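Local coordinates for protein esterase (Thermotoga maritima, PDB 3DOH) that probably hydrolyses carboxylic esters, as a thermostable enzyme that joins an immunoglobulin-like N-terminal domain to an alpha/beta-hydrolase domain, at residues 354-357 against 362-365. Numbering follows the deposited sequence.
Sequences HGWD and WIPT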
loop_
_atom_site.group_PDB
_atom_site.type_symbol
_atom_site.label_atom_id
_atom_site.label_comp_id
_atom_site.label_asym_id
_atom_site.label_seq_id
_atom_site.Cartn_x
_atom_site.Cartn_y
_atom_site.Cartn_z
ATOM N N HIS A 354 -11.801 -15.627 -10.252
ATOM C CA HIS A 354 -10.836 -16.624 -9.696
ATOM C C HIS A 354 -9.491 -16.645 -10.420
ATOM O O HIS A 354 -8.644 -17.507 -10.138
ATOM C CB HIS A 354 -11.414 -18.028 -9.710
ATOM C CG HIS A 354 -12.538 -18.232 -8.757
ATOM N ND1 HIS A 354 -12.393 -18.929 -7.581
ATOM C CD2 HIS A 354 -13.832 -17.844 -8.805
ATOM C CE1 HIS A 354 -13.550 -18.967 -6.943
ATOM N NE2 HIS A 354 -14.438 -18.313 -7.663
ATOM N N GLY A 355 -9.322 -15.712 -11.359
ATOM C CA GLY A 355 -8.073 -15.473 -12.057
ATOM C C GLY A 355 -7.887 -16.319 -13.299
ATOM O O GLY A 355 -6.757 -16.575 -13.710
ATOM N N TRP A 356 -8.988 -16.761 -13.904
ATOM C CA TRP A 356 -8.946 -17.765 -14.955
ATOM C C TRP A 356 -9.562 -17.159 -16.187
ATOM O O TRP A 356 -10.576 -16.456 -16.093
ATOM C CB TRP A 356 -9.742 -19.034 -14.540
ATOM C CG TRP A 356 -9.214 -19.749 -13.305
ATOM C CD1 TRP A 356 -7.886 -19.943 -12.971
ATOM C CD2 TRP A 356 -9.986 -20.388 -12.255
ATOM N NE1 TRP A 356 -7.798 -20.646 -11.780
ATOM C CE2 TRP A 356 -9.063 -20.917 -11.315
ATOM C CE3 TRP A 356 -11.361 -20.547 -12.007
ATOM C CZ2 TRP A 356 -9.472 -21.590 -10.159
ATOM C CZ3 TRP A 356 -11.762 -21.220 -10.846
ATOM C CH2 TRP A 356 -10.822 -21.743 -9.953
ATOM N N ASP A 357 -8.925 -17.395 -17.334
ATOM C CA ASP A 357 -9.511 -17.141 -18.638
ATOM C C ASP A 357 -10.906 -17.851 -18.692
ATOM O O ASP A 357 -10.988 -19.035 -18.332
ATOM C CB ASP A 357 -8.551 -17.711 -19.687
ATOM C CG ASP A 357 -9.028 -17.474 -21.132
ATOM O OD1 ASP A 357 -10.143 -17.963 -21.517
ATOM O OD2 ASP A 357 -8.264 -16.784 -21.875
ATOM N N TRP A 362 -12.510 -25.950 -17.490
ATOM C CA TRP A 362 -12.120 -27.286 -17.042
ATOM C C TRP A 362 -11.421 -27.198 -15.673
ATOM O O TRP A 362 -11.413 -28.164 -14.884
ATOM C CB TRP A 362 -11.237 -27.952 -18.076
ATOM C CG TRP A 362 -10.067 -27.105 -18.556
ATOM C CD1 TRP A 362 -8.828 -26.987 -17.954
ATOM C CD2 TRP A 362 -10.015 -26.284 -19.740
ATOM N NE1 TRP A 362 -8.021 -26.130 -18.694
ATOM C CE2 TRP A 362 -8.720 -25.694 -19.792
ATOM C CE3 TRP A 362 -10.924 -25.998 -20.760
ATOM C CZ2 TRP A 362 -8.322 -24.829 -20.832
ATOM C CZ3 TRP A 362 -10.522 -25.124 -21.805
ATOM C CH2 TRP A 362 -9.225 -24.568 -21.832
ATOM N N ILE A 363 -10.868 -26.018 -15.394
ATOM C CA ILE A 363 -10.168 -25.744 -14.135
ATOM C C ILE A 363 -11.033 -25.875 -12.863
ATOM O O ILE A 363 -10.712 -26.662 -11.994
ATOM C CB ILE A 363 -9.495 -24.373 -14.192
ATOM C CG1 ILE A 363 -8.365 -24.405 -15.238
ATOM C CG2 ILE A 363 -9.022 -23.964 -12.803
ATOM C CD1 ILE A 363 -8.005 -23.045 -15.842
ATOM N N PRO A 364 -12.137 -25.132 -12.736
ATOM C CA PRO A 364 -12.904 -25.461 -11.535
ATOM C C PRO A 364 -13.524 -26.835 -11.592
ATOM O O PRO A 364 -13.812 -27.434 -10.544
ATOM C CB PRO A 364 -14.032 -24.431 -11.524
ATOM C CG PRO A 364 -13.970 -23.745 -12.803
ATOM C CD PRO A 364 -12.726 -24.039 -13.514
ATOM N N THR A 365 -13.774 -27.330 -12.799
ATOM C CA THR A 365 -14.538 -28.557 -12.943
ATOM C C THR A 365 -13.759 -29.730 -12.387
ATOM O O THR A 365 -14.291 -30.473 -11.582
ATOM C CB THR A 365 -14.899 -28.775 -14.395
ATOM O OG1 THR A 365 -15.667 -27.650 -14.812
ATOM C CG2 THR A 365 -15.694 -30.013 -14.578
#
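Trp356 lays one face of its indole against Ile363, whose CG2 methyl sits over the six-membered ring, 3.6 Å from the ring centroid and 22° off the normal, in a CH-pi contact. The closest approach is Ile363 CG2 to Trp356 CE2, 3.4 Å. With CG1 of Ile363 beside the backbone N (chi1 -67°), CG2 is anti to that N, which puts the methyl over the indole. Pro364, the next residue of helix 362-366, brings its ring obliquely to the benzo end, with CG 3.9 Å from Trp356 CZ3. The carbonyl oxygen of His354 lies over the opposite face of the indole, 3.5 Å above the plane and offset toward the rim. Gly355, with positive phi, closes helix 350-353 in a Schellman motif, and Trp356 follows directly. Phe350 and Met351 of that helix also touch both Trp356 and Pro364. With an alanine in place of Trp356, the Ile363 methyl and the Pro364 ring would probably lose their aromatic partner, opening a gap between the loop and the start of helix 362-366. The same loop carries His359, probably the histidine of a Ser-His-Asp triad, whose backbone N is bonded by Asp357 OD1. Lacking any hydrogen bond across it, the contact depends on shape fit and dispersion between nonpolar surfaces.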